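Local coordinates for plasmodesmata-located protein 8 (Arabidopsis thaliana, PDB 6GRF) that probably modulates cell-to-cell trafficking at plasmodesmata and carries two tandem DUF26 domains in its ectodomain, at residues Glu16-Thr19 with Pro23-Ser26; Asp86-Ile91 with Cys105-Glu110; Leu146-Ser151 with Gly155-Arg160; Ala199-Leu204 with Tyr208-Gly213. One frame throughout, in Å; residues are numbered along the deposited sequence.

Contact 1 (Glu16-Thr19 with Pro23-Ser26); sequences EKYT and PFES
Tyr18 lays its ring against Phe24 and Glu25 in the first turn of helix 23-39, where the first DUF26 (Gnk2-homologous) domain passes from its N-terminal strand 8-13 through a loop into its first helix. The nearest atoms are Tyr18 CD1 and Phe24 CE1, 3.5 Å apart. Phe24 presents its CD1-CE1 side over one face of the tyrosine, while Tyr18 CD1 sits at the phenylalanine edge, near that ring's plane; with the planes 57° apart, the pair is oblique. Glu25 comes to another part of the same ring with its aliphatic portion: CB and CG each lie 3.6 Å from Tyr18 CE2. Tyr18 holds CG between its backbone N and carbonyl carbon (chi1 72°), a rotation that turns the ring toward the helix start, and Phe24 reaches back with CG anti to its own N. No direct hydrogen bond joins the segments, and the packing is almost wholly apolar.

Farther out, the rings belong to a larger aromatic cluster, because Tyr94 meets Tyr18 edge-to-face and Tyr96 does the same to Phe24. A backbone hydrogen bond also joins Tyr18 to Tyr94. The carboxylate of Glu25 turns back along the chain, where OE1 accepts from the backbone N of Asn21 in the loop leading into the helix. At the phenol end a water donates to Glu25 O at 2.7 Å and makes a weak, 3.3 Å bond with Tyr18 OH.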
loop_
_atom_site.group_PDB
_atom_site.type_symbol
_atom_site.label_atom_id
_atom_site.label_comp_id
_atom_site.label_asym_id
_atom_site.label_seq_id
_atom_site.Cartn_x
_atom_site.Cartn_y
_atom_site.Cartn_z
ATOM N N GLU A 16 -13.861 -4.360 -14.839
ATOM C CA GLU A 16 -14.140 -5.660 -15.490
ATOM C C GLU A 16 -14.498 -6.691 -14.413
ATOM O O GLU A 16 -13.754 -6.873 -13.431
ATOM C CB GLU A 16 -12.943 -6.164 -16.304
ATOM C CG GLU A 16 -12.375 -5.147 -17.283
ATOM C CD GLU A 16 -11.267 -4.247 -16.743
ATOM O OE1 GLU A 16 -11.109 -4.158 -15.506
ATOM O OE2 GLU A 16 -10.559 -3.628 -17.565
ATOM N N LYS A 17 -15.632 -7.373 -14.612
ATOM C CA LYS A 17 -16.163 -8.316 -13.639
ATOM C C LYS A 17 -16.100 -9.744 -14.198
ATOM O O LYS A 17 -16.262 -9.951 -15.401
ATOM C CB LYS A 17 -17.599 -7.943 -13.268
ATOM C CG LYS A 17 -17.810 -6.504 -12.806
ATOM C CD LYS A 17 -16.963 -6.109 -11.619
ATOM C CE LYS A 17 -17.136 -4.655 -11.226
ATOM N NZ LYS A 17 -16.009 -4.180 -10.386
ATOM N N TYR A 18 -15.859 -10.710 -13.301
ATOM C CA TYR A 18 -15.878 -12.130 -13.610
ATOM C C TYR A 18 -17.246 -12.705 -13.229
ATOM O O TYR A 18 -18.029 -12.064 -12.536
ATOM C CB TYR A 18 -14.718 -12.855 -12.923
ATOM C CG TYR A 18 -14.809 -13.037 -11.428
ATOM C CD1 TYR A 18 -14.156 -12.176 -10.561
ATOM C CD2 TYR A 18 -15.489 -14.107 -10.873
ATOM C CE1 TYR A 18 -14.207 -12.351 -9.185
ATOM C CE2 TYR A 18 -15.557 -14.293 -9.499
ATOM C CZ TYR A 18 -14.912 -13.412 -8.646
ATOM O OH TYR A 18 -14.961 -13.588 -7.292
ATOM N N THR A 19 -17.534 -13.912 -13.727
ATOM C CA THR A 19 -18.795 -14.583 -13.461
ATOM C C THR A 19 -18.540 -15.756 -12.514
ATOM O O THR A 19 -17.460 -16.355 -12.530
ATOM C CB THR A 19 -19.469 -14.993 -14.779
ATOM O OG1 THR A 19 -18.693 -16.037 -15.369
ATOM C CG2 THR A 19 -19.599 -13.848 -15.762
ATOM N N PRO A 23 -12.977 -20.820 -13.832
ATOM C CA PRO A 23 -11.616 -21.015 -13.336
ATOM C C PRO A 23 -11.012 -19.793 -12.624
ATOM O O PRO A 23 -10.306 -19.962 -11.646
ATOM C CB PRO A 23 -10.837 -21.346 -14.616
ATOM C CG PRO A 23 -11.861 -22.048 -15.488
ATOM C CD PRO A 23 -13.157 -21.322 -15.205
ATOM N N PHE A 24 -11.309 -18.580 -13.101
ATOM C CA PHE A 24 -10.797 -17.396 -12.449
ATOM C C PHE A 24 -11.337 -17.289 -11.013
ATOM O O PHE A 24 -10.570 -16.963 -10.103
ATOM C CB PHE A 24 -11.083 -16.116 -13.231
ATOM C CG PHE A 24 -10.526 -14.911 -12.517
ATOM C CD1 PHE A 24 -11.300 -14.207 -11.604
ATOM C CD2 PHE A 24 -9.202 -14.541 -12.681
ATOM C CE1 PHE A 24 -10.772 -13.122 -10.917
ATOM C CE2 PHE A 24 -8.677 -13.453 -11.997
ATOM C CZ PHE A 24 -9.461 -12.747 -11.112
ATOM N N GLU A 25 -12.635 -17.543 -10.803
ATOM C CA GLU A 25 -13.199 -17.487 -9.451
ATOM C C GLU A 25 -12.420 -18.451 -8.544
ATOM O O GLU A 25 -12.050 -18.088 -7.428
ATOM C CB GLU A 25 -14.698 -17.805 -9.425
ATOM C CG GLU A 25 -15.328 -17.611 -8.048
ATOM C CD GLU A 25 -16.839 -17.782 -7.945
ATOM O OE1 GLU A 25 -17.381 -18.674 -8.622
ATOM O OE2 GLU A 25 -17.473 -17.030 -7.167
ATOM N N SER A 26 -12.181 -19.673 -9.033
ATOM C CA SER A 26 -11.425 -20.708 -8.305
ATOM C C SER A 26 -10.008 -20.222 -7.989
ATOM O O SER A 26 -9.498 -20.438 -6.890
ATOM C CB SER A 26 -11.359 -21.994 -9.091
ATOM O OG SER A 26 -12.647 -22.562 -9.226
HETATM O O HOH W 1 -13.238 -16.116 -5.930
#

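Contact 2 (Asp86-Ile91 with Cys105-Glu110); sequences DQITLI and CFLRYE
Ile88 of helix 74-91 points at Leu107 and Tyr109 of strand 105-110, part of the helix-on-sheet core of the first DUF26 domain, in which a five-stranded antiparallel sheet packs against helices. Its two branches divide the work. CG2 meets Leu107 CD2 at 3.8 Å, and CD1, at the end of the longer branch, passes 4.1 Å from the same methyl and reaches Tyr109 CE2 at 4.1 Å. The isoleucine is extended, CG1 anti to the backbone N (chi1 -158°) and CD1 carried onward by chi2 of 174°, which brings CD1 between Leu107 CD2 and Tyr109 CE2.

Leu107 and Tyr109 lie two residues apart on the strand and therefore face the helix together. Their rotamers differ: Leu107 has CG anti to N, whereas a chi1 of 73° swings the Tyr109 ring the other way, with the phenol directed toward the helix backbone. This buried hydroxyl is well supplied with partners, since Arg28 NE and Ser95 O both hydrogen-bond to it. A water lying in the plane of the tyrosine ring adds a further link, 2.6 Å from Tyr109 OH and joined by a weak 3.1 Å bond to Ile88 O.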
loop_
_atom_site.group_PDB
_atom_site.type_symbol
_atom_site.label_atom_id
_atom_site.label_comp_id
_atom_site.label_asym_id
_atom_site.label_seq_id
_atom_site.Cartn_x
_atom_site.Cartn_y
_atom_site.Cartn_z
ATOM N N ASP A 86 -11.572 -10.714 3.833
ATOM C CA ASP A 86 -13.004 -10.575 3.970
ATOM C C ASP A 86 -13.452 -9.243 3.358
ATOM O O ASP A 86 -14.386 -9.199 2.588
ATOM C CB ASP A 86 -13.426 -10.699 5.431
ATOM C CG ASP A 86 -13.209 -12.097 5.982
ATOM O OD1 ASP A 86 -13.646 -13.063 5.308
ATOM O OD2 ASP A 86 -12.599 -12.216 7.075
ATOM N N GLN A 87 -12.767 -8.155 3.695
ATOM C CA GLN A 87 -13.199 -6.830 3.246
ATOM C C GLN A 87 -13.115 -6.713 1.715
ATOM O O GLN A 87 -14.004 -6.135 1.106
ATOM C CB GLN A 87 -12.376 -5.736 3.933
ATOM C CG GLN A 87 -12.663 -4.324 3.429
ATOM C CD GLN A 87 -13.953 -3.713 3.922
ATOM O OE1 GLN A 87 -14.675 -4.275 4.746
ATOM N NE2 GLN A 87 -14.252 -2.524 3.423
ATOM N N ILE A 88 -12.034 -7.218 1.109
ATOM C CA ILE A 88 -11.790 -6.972 -0.314
ATOM C C ILE A 88 -12.890 -7.664 -1.133
ATOM O O ILE A 88 -13.334 -7.133 -2.158
ATOM C CB ILE A 88 -10.372 -7.382 -0.760
ATOM C CG1 ILE A 88 -9.963 -6.642 -2.037
ATOM C CG2 ILE A 88 -10.237 -8.889 -0.940
ATOM C CD1 ILE A 88 -8.532 -6.877 -2.467
ATOM N N THR A 89 -13.340 -8.829 -0.650
ATOM C CA THR A 89 -14.475 -9.567 -1.239
ATOM C C THR A 89 -15.756 -8.735 -1.102
ATOM O O THR A 89 -16.551 -8.685 -2.025
ATOM C CB THR A 89 -14.616 -10.954 -0.593
ATOM O OG1 THR A 89 -13.434 -11.698 -0.888
ATOM C CG2 THR A 89 -15.835 -11.716 -1.061
ATOM N N LEU A 90 -15.923 -8.088 0.060
ATOM C CA LEU A 90 -17.110 -7.297 0.405
ATOM C C LEU A 90 -17.244 -6.071 -0.512
ATOM O O LEU A 90 -18.315 -5.839 -1.062
ATOM C CB LEU A 90 -17.025 -6.875 1.880
ATOM C CG LEU A 90 -18.337 -6.429 2.530
ATOM C CD1 LEU A 90 -18.339 -6.723 4.029
ATOM C CD2 LEU A 90 -18.611 -4.950 2.280
ATOM N N ILE A 91 -16.182 -5.265 -0.645
ATOM C CA ILE A 91 -16.288 -4.000 -1.410
ATOM C C ILE A 91 -16.087 -4.246 -2.909
ATOM O O ILE A 91 -16.455 -3.393 -3.697
ATOM C CB ILE A 91 -15.337 -2.897 -0.895
ATOM C CG1 ILE A 91 -13.862 -3.291 -1.006
ATOM C CG2 ILE A 91 -15.712 -2.484 0.520
ATOM C CD1 ILE A 91 -12.916 -2.110 -0.957
ATOM N N CYS A 105 -2.154 -3.188 6.650
ATOM C CA CYS A 105 -1.817 -4.126 5.571
ATOM C C CYS A 105 -2.444 -3.715 4.241
ATOM O O CYS A 105 -3.415 -2.969 4.176
ATOM C CB CYS A 105 -2.204 -5.558 5.928
ATOM S SG CYS A 105 -3.948 -5.769 6.376
ATOM N N PHE A 106 -1.820 -4.225 3.179
ATOM C CA PHE A 106 -2.191 -3.981 1.823
ATOM C C PHE A 106 -2.354 -5.335 1.127
ATOM O O PHE A 106 -1.528 -6.220 1.326
ATOM C CB PHE A 106 -1.129 -3.111 1.159
ATOM C CG PHE A 106 -1.311 -2.898 -0.320
ATOM C CD1 PHE A 106 -2.321 -2.081 -0.799
ATOM C CD2 PHE A 106 -0.445 -3.485 -1.231
ATOM C CE1 PHE A 106 -2.471 -1.862 -2.160
ATOM C CE2 PHE A 106 -0.591 -3.256 -2.588
ATOM C CZ PHE A 106 -1.605 -2.453 -3.050
ATOM N N LEU A 107 -3.437 -5.474 0.357
ATOM C CA LEU A 107 -3.730 -6.686 -0.406
ATOM C C LEU A 107 -4.080 -6.296 -1.839
ATOM O O LEU A 107 -4.852 -5.379 -2.047
ATOM C CB LEU A 107 -4.905 -7.387 0.271
ATOM C CG LEU A 107 -5.371 -8.676 -0.391
ATOM C CD1 LEU A 107 -4.274 -9.733 -0.346
ATOM C CD2 LEU A 107 -6.624 -9.180 0.285
ATOM N N ARG A 108 -3.533 -7.025 -2.817
ATOM C CA ARG A 108 -3.755 -6.712 -4.228
ATOM C C ARG A 108 -3.767 -7.999 -5.060
ATOM O O ARG A 108 -2.951 -8.887 -4.859
ATOM C CB ARG A 108 -2.649 -5.793 -4.751
ATOM C CG ARG A 108 -2.860 -5.299 -6.173
ATOM C CD ARG A 108 -1.743 -4.382 -6.640
ATOM N NE ARG A 108 -1.941 -3.940 -8.013
ATOM C CZ ARG A 108 -1.014 -3.341 -8.763
ATOM N NH1 ARG A 108 0.124 -2.926 -8.228
ATOM N NH2 ARG A 108 -1.225 -3.177 -10.060
ATOM N N TYR A 109 -4.666 -8.041 -6.039
ATOM C CA TYR A 109 -4.621 -9.064 -7.059
ATOM C C TYR A 109 -5.146 -8.498 -8.380
ATOM O O TYR A 109 -5.947 -7.577 -8.396
ATOM C CB TYR A 109 -5.404 -10.294 -6.599
ATOM C CG TYR A 109 -6.899 -10.104 -6.603
ATOM C CD1 TYR A 109 -7.620 -10.244 -7.781
ATOM C CD2 TYR A 109 -7.595 -9.810 -5.441
ATOM C CE1 TYR A 109 -8.990 -10.070 -7.814
ATOM C CE2 TYR A 109 -8.973 -9.638 -5.455
ATOM C CZ TYR A 109 -9.667 -9.759 -6.649
ATOM O OH TYR A 109 -11.018 -9.601 -6.722
ATOM N N GLU A 110 -4.665 -9.076 -9.486
ATOM C CA GLU A 110 -5.122 -8.736 -10.827
ATOM C C GLU A 110 -4.962 -9.956 -11.743
ATOM O O GLU A 110 -4.337 -10.952 -11.367
ATOM C CB GLU A 110 -4.312 -7.589 -11.437
ATOM C CG GLU A 110 -3.691 -6.638 -10.439
ATOM C CD GLU A 110 -3.984 -5.177 -10.717
ATOM O OE1 GLU A 110 -4.452 -4.476 -9.780
ATOM O OE2 GLU A 110 -3.736 -4.749 -11.866
HETATM O O HOH W 2 -11.966 -8.815 -4.438
#

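Contact 3 (Leu146-Ser151 with Gly155-Arg160); sequences LSDLES and GYKVSR
Asp148, near the end of helix 136-149, takes hold of Lys157 and Ser159 on the adjoining edge strand 156-161 through a single carboxylate oxygen. Ser159 OG donates to the anti lone pair of Asp148 OD2 at 2.7 Å, and Lys157 NZ forms a salt bridge with the same OD2, also at 2.7 Å, arriving on the syn side and 23° out of the carboxylate plane. Two donors thus fix how the carboxylate is turned, and the ammonium would probably stabilise its negative charge. The lysine gets there by folding: its chain bends at chi2 (86°) and again at chi4, bringing CE up to both carboxylate oxygens, tilted out of their plane, and NZ back to its own strand, where it also donates to Val158 O at 3.0 Å.

The close-packed, buried part of the contact centres on Ser159, gripped by Asp148 through OG and packed by Leu149. Leu149 CD2 fits against the strand, 3.7 Å from Lys157 O and 3.8 Å from Ser159 CB, and the leucine continues onto Ala168 of the neighbouring strand. On the lysine side the packing thins, and Lys157 and Asp148 remain partly exposed. Just three residues separate the segments, making this a short helix-to-strand connection, by which the first helix of the second DUF26 domain packs on its antiparallel sheet beside the edge strand 156-161.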
loop_
_atom_site.group_PDB
_atom_site.type_symbol
_atom_site.label_atom_id
_atom_site.label_comp_id
_atom_site.label_asym_id
_atom_site.label_seq_id
_atom_site.Cartn_x
_atom_site.Cartn_y
_atom_site.Cartn_z
ATOM N N LEU A 146 11.073 14.111 4.944
ATOM C CA LEU A 146 10.720 13.534 3.647
ATOM C C LEU A 146 11.988 13.114 2.904
ATOM O O LEU A 146 11.989 12.105 2.209
ATOM C CB LEU A 146 9.906 14.543 2.831
ATOM C CG LEU A 146 8.483 14.799 3.323
ATOM C CD1 LEU A 146 7.755 15.725 2.373
ATOM C CD2 LEU A 146 7.706 13.503 3.492
ATOM N N SER A 147 13.071 13.873 3.086
ATOM C CA SER A 147 14.336 13.538 2.466
ATOM C C SER A 147 14.888 12.218 3.036
ATOM O O SER A 147 15.478 11.406 2.312
ATOM C CB SER A 147 15.323 14.650 2.617
ATOM O OG SER A 147 16.609 14.186 2.246
ATOM N N ASP A 148 14.712 12.014 4.341
ATOM C CA ASP A 148 15.173 10.812 5.006
ATOM C C ASP A 148 14.327 9.598 4.565
ATOM O O ASP A 148 14.881 8.534 4.336
ATOM C CB ASP A 148 15.147 11.001 6.519
ATOM C CG ASP A 148 15.726 9.831 7.290
ATOM O OD1 ASP A 148 16.642 9.164 6.768
ATOM O OD2 ASP A 148 15.228 9.573 8.387
ATOM N N LEU A 149 13.003 9.774 4.462
ATOM C CA LEU A 149 12.057 8.722 4.024
ATOM C C LEU A 149 12.459 8.197 2.636
ATOM O O LEU A 149 12.467 6.977 2.407
ATOM C CB LEU A 149 10.621 9.267 3.993
ATOM C CG LEU A 149 9.971 9.614 5.335
ATOM C CD1 LEU A 149 8.496 9.948 5.150
ATOM C CD2 LEU A 149 10.118 8.515 6.371
ATOM N N GLU A 150 12.782 9.133 1.737
ATOM C CA GLU A 150 13.190 8.886 0.346
ATOM C C GLU A 150 14.453 8.022 0.247
ATOM O O GLU A 150 14.777 7.587 -0.839
ATOM C CB GLU A 150 13.588 10.199 -0.323
ATOM C CG GLU A 150 12.507 10.874 -1.121
ATOM C CD GLU A 150 13.021 12.146 -1.776
ATOM O OE1 GLU A 150 14.017 12.693 -1.272
ATOM O OE2 GLU A 150 12.441 12.587 -2.792
ATOM N N SER A 151 15.196 7.885 1.357
ATOM C CA SER A 151 16.479 7.167 1.420
ATOM C C SER A 151 16.235 5.655 1.512
ATOM O O SER A 151 17.136 4.853 1.262
ATOM C CB SER A 151 17.387 7.678 2.560
ATOM O OG SER A 151 16.938 7.335 3.889
ATOM N N GLY A 155 11.868 -2.173 2.845
ATOM C CA GLY A 155 11.012 -2.143 4.017
ATOM C C GLY A 155 10.474 -0.749 4.296
ATOM O O GLY A 155 9.891 -0.120 3.417
ATOM N N TYR A 156 10.703 -0.268 5.530
ATOM C CA TYR A 156 10.052 0.909 6.036
ATOM C C TYR A 156 11.117 1.813 6.662
ATOM O O TYR A 156 12.228 1.366 6.973
ATOM C CB TYR A 156 8.959 0.525 7.042
ATOM C CG TYR A 156 9.472 0.154 8.415
ATOM C CD1 TYR A 156 9.984 -1.108 8.676
ATOM C CD2 TYR A 156 9.479 1.075 9.447
ATOM C CE1 TYR A 156 10.468 -1.457 9.927
ATOM C CE2 TYR A 156 9.958 0.743 10.703
ATOM C CZ TYR A 156 10.462 -0.521 10.944
ATOM O OH TYR A 156 10.942 -0.844 12.179
ATOM N N LYS A 157 10.745 3.084 6.829
ATOM C CA LYS A 157 11.526 4.063 7.590
ATOM C C LYS A 157 10.553 4.875 8.435
ATOM O O LYS A 157 9.495 5.250 7.955
ATOM C CB LYS A 157 12.339 4.954 6.647
ATOM C CG LYS A 157 13.249 5.990 7.308
ATOM C CD LYS A 157 14.608 5.435 7.678
ATOM C CE LYS A 157 15.593 6.471 8.174
ATOM N NZ LYS A 157 15.122 7.084 9.442
ATOM N N VAL A 158 10.925 5.074 9.707
ATOM C CA VAL A 158 10.332 6.059 10.600
ATOM C C VAL A 158 11.319 7.225 10.675
ATOM O O VAL A 158 12.513 6.987 10.876
ATOM C CB VAL A 158 10.094 5.479 12.001
ATOM C CG1 VAL A 158 9.757 6.575 12.995
ATOM C CG2 VAL A 158 9.031 4.395 12.010
ATOM N N SER A 159 10.827 8.456 10.495
ATOM C CA SER A 159 11.688 9.627 10.562
ATOM C C SER A 159 11.051 10.747 11.399
ATOM O O SER A 159 9.847 10.875 11.461
ATOM C CB SER A 159 12.037 10.094 9.183
ATOM O OG SER A 159 13.083 11.054 9.258
ATOM N N ARG A 160 11.902 11.582 12.006
ATOM C CA ARG A 160 11.487 12.548 13.008
ATOM C C ARG A 160 12.490 13.713 12.986
ATOM O O ARG A 160 13.687 13.515 12.873
ATOM C CB ARG A 160 11.392 11.833 14.360
ATOM C CG ARG A 160 10.755 12.625 15.496
ATOM C CD ARG A 160 10.719 11.840 16.811
ATOM N NE ARG A 160 9.706 10.780 16.882
ATOM C CZ ARG A 160 9.873 9.514 16.467
ATOM N NH1 ARG A 160 11.000 9.141 15.885
ATOM N NH2 ARG A 160 8.910 8.617 16.637
#

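Contact 4 (Ala199-Leu204 with Tyr208-Gly213); sequences AAEVYL and YARYWG
Ala200 pairs with Tyr211, and Val202 with Ala209, as the hydrogen-bonded pairs of an antiparallel beta hairpin at the heart of the second DUF26 domain's five-stranded sheet. Each pair exchanges two backbone bonds, so all four N-H groups and all four carbonyls of these residues are satisfied across the hairpin. Val202 N to Ala209 O is the straightest, 2.9 Å with 176° at the hydrogen; Ala200 N to Tyr211 O is more bent, at 151°. Residues of the non-hydrogen-bonded pairs bond to the flanking strands: Glu201 bonds with Lys126 and Tyr203 with Tyr124 on strand 122-127, while Tyr208 bonds with Gln169 on strand 164-170.

Glu201, Tyr203, Tyr208 and Arg210 share one face. There the two tyrosines form an offset stack, centroids 4.7 Å apart, with Tyr203 CE1 lying 3.4 Å above the Tyr208 ring plane. Tyr203 OH donates to Glu201 OE1 from above the carboxylate plane, at 3.1 Å. Arg210 runs alongside Glu201 but makes no salt bridge with it; instead its CD packs 3.3 Å from OE1. On the reverse face, a chi1 of 76° folds the Tyr211 ring across onto Ala200 of the partner strand. Its hydroxyl bonds with Ala197 O and Arg142 NH2, and Ala200 N sits 3.9 Å above the ring centre.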
loop_
_atom_site.group_PDB
_atom_site.type_symbol
_atom_site.label_atom_id
_atom_site.label_comp_id
_atom_site.label_asym_id
_atom_site.label_seq_id
_atom_site.Cartn_x
_atom_site.Cartn_y
_atom_site.Cartn_z
ATOM N N ALA A 199 -0.358 17.549 8.006
ATOM C CA ALA A 199 -0.302 16.121 7.885
ATOM C C ALA A 199 -0.852 15.729 6.514
ATOM O O ALA A 199 -1.835 16.284 6.068
ATOM C CB ALA A 199 -1.094 15.481 8.999
ATOM N N ALA A 200 -0.196 14.776 5.860
ATOM C CA ALA A 200 -0.681 14.255 4.593
ATOM C C ALA A 200 -0.175 12.829 4.367
ATOM O O ALA A 200 0.770 12.405 4.997
ATOM C CB ALA A 200 -0.245 15.160 3.479
ATOM N N GLU A 201 -0.823 12.119 3.438
ATOM C CA GLU A 201 -0.441 10.761 3.049
ATOM C C GLU A 201 -0.609 10.617 1.533
ATOM O O GLU A 201 -1.552 11.127 0.965
ATOM C CB GLU A 201 -1.226 9.716 3.849
ATOM C CG GLU A 201 -2.730 9.951 3.959
ATOM C CD GLU A 201 -3.490 8.914 4.796
ATOM O OE1 GLU A 201 -2.820 8.137 5.535
ATOM O OE2 GLU A 201 -4.755 8.863 4.716
ATOM N N VAL A 202 0.363 9.961 0.894
ATOM C CA VAL A 202 0.289 9.598 -0.507
ATOM C C VAL A 202 0.579 8.102 -0.667
ATOM O O VAL A 202 1.600 7.582 -0.180
ATOM C CB VAL A 202 1.252 10.446 -1.351
ATOM C CG1 VAL A 202 1.540 9.805 -2.698
ATOM C CG2 VAL A 202 0.710 11.850 -1.527
ATOM N N TYR A 203 -0.326 7.421 -1.378
ATOM C CA TYR A 203 -0.215 6.003 -1.657
ATOM C C TYR A 203 -0.102 5.811 -3.169
ATOM O O TYR A 203 -1.001 6.196 -3.903
ATOM C CB TYR A 203 -1.424 5.248 -1.117
ATOM C CG TYR A 203 -1.558 5.286 0.381
ATOM C CD1 TYR A 203 -1.072 4.257 1.163
ATOM C CD2 TYR A 203 -2.177 6.346 1.014
ATOM C CE1 TYR A 203 -1.186 4.284 2.541
ATOM C CE2 TYR A 203 -2.296 6.393 2.391
ATOM C CZ TYR A 203 -1.790 5.362 3.154
ATOM O OH TYR A 203 -1.911 5.393 4.505
ATOM N N LEU A 204 1.032 5.263 -3.605
ATOM C CA LEU A 204 1.226 4.876 -4.984
ATOM C C LEU A 204 1.027 3.364 -5.089
ATOM O O LEU A 204 0.795 2.698 -4.094
ATOM C CB LEU A 204 2.628 5.291 -5.431
ATOM C CG LEU A 204 2.984 6.754 -5.176
ATOM C CD1 LEU A 204 4.315 7.090 -5.821
ATOM C CD2 LEU A 204 1.888 7.682 -5.682
ATOM N N TYR A 208 4.160 3.850 -0.209
ATOM C CA TYR A 208 3.478 5.017 0.326
ATOM C C TYR A 208 4.366 5.748 1.344
ATOM O O TYR A 208 5.368 5.237 1.821
ATOM C CB TYR A 208 2.132 4.643 0.943
ATOM C CG TYR A 208 2.174 3.866 2.232
ATOM C CD1 TYR A 208 2.139 2.479 2.242
ATOM C CD2 TYR A 208 2.176 4.511 3.457
ATOM C CE1 TYR A 208 2.120 1.762 3.431
ATOM C CE2 TYR A 208 2.174 3.813 4.654
ATOM C CZ TYR A 208 2.141 2.430 4.644
ATOM O OH TYR A 208 2.130 1.739 5.825
ATOM N N ALA A 209 3.942 6.965 1.663
ATOM C CA ALA A 209 4.637 7.850 2.561
ATOM C C ALA A 209 3.619 8.801 3.192
ATOM O O ALA A 209 2.686 9.243 2.517
ATOM C CB ALA A 209 5.704 8.594 1.809
ATOM N N ARG A 210 3.808 9.058 4.493
ATOM C CA ARG A 210 2.941 9.883 5.328
ATOM C C ARG A 210 3.838 10.791 6.169
ATOM O O ARG A 210 4.904 10.393 6.556
ATOM C CB ARG A 210 2.126 9.090 6.363
ATOM C CG ARG A 210 1.289 7.942 5.829
ATOM C CD ARG A 210 0.147 7.526 6.750
ATOM N NE ARG A 210 0.574 6.641 7.822
ATOM C CZ ARG A 210 1.029 7.055 9.002
ATOM N NH1 ARG A 210 1.043 8.351 9.272
ATOM N NH2 ARG A 210 1.469 6.178 9.894
ATOM N N TYR A 211 3.357 11.987 6.480
ATOM C CA TYR A 211 3.971 12.799 7.542
ATOM C C TYR A 211 2.847 13.469 8.335
ATOM O O TYR A 211 1.743 13.644 7.828
ATOM C CB TYR A 211 4.962 13.826 6.980
ATOM C CG TYR A 211 4.278 15.000 6.334
ATOM C CD1 TYR A 211 3.821 16.066 7.092
ATOM C CD2 TYR A 211 4.001 15.002 4.979
ATOM C CE1 TYR A 211 3.131 17.116 6.514
ATOM C CE2 TYR A 211 3.335 16.056 4.380
ATOM C CZ TYR A 211 2.899 17.116 5.152
ATOM O OH TYR A 211 2.234 18.150 4.566
ATOM N N TRP A 212 3.165 13.838 9.580
ATOM C CA TRP A 212 2.236 14.510 10.476
ATOM C C TRP A 212 3.020 15.325 11.525
ATOM O O TRP A 212 4.186 15.046 11.819
ATOM C CB TRP A 212 1.279 13.476 11.090
ATOM C CG TRP A 212 1.961 12.483 11.973
ATOM C CD1 TRP A 212 2.090 12.567 13.325
ATOM C CD2 TRP A 212 2.644 11.276 11.587
ATOM N NE1 TRP A 212 2.791 11.498 13.809
ATOM C CE2 TRP A 212 3.134 10.680 12.768
ATOM C CE3 TRP A 212 2.876 10.625 10.368
ATOM C CZ2 TRP A 212 3.853 9.486 12.770
ATOM C CZ3 TRP A 212 3.592 9.446 10.368
ATOM C CH2 TRP A 212 4.074 8.884 11.553
ATOM N N GLY A 213 2.383 16.376 12.047
ATOM C CA GLY A 213 2.878 17.127 13.206
ATOM C C GLY A 213 2.491 16.431 14.501
ATOM O O GLY A 213 1.411 15.837 14.589
#

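From the N terminus, contact 1 closes the short loop between strand 8-13 and helix 23-39. Contact 2 then spans a longer excursion, from the end of helix 74-91 through strand 98-102 to strand 105-110. The chain next enters the second domain, where contact 3 closes the turn from helix 136-149 into an edge strand and contact 4 closes a hairpin in the same sheet. All four follow in series, none nesting or crossing. Contacts 1 and 2 meet where Phe24 CZ approaches Tyr109 CE1; contacts 3 and 4 meet through Leu149 CD1 and Arg210 O. Between the domains, contacts 2 and 4 stay about 6 Å apart at their nearest atoms.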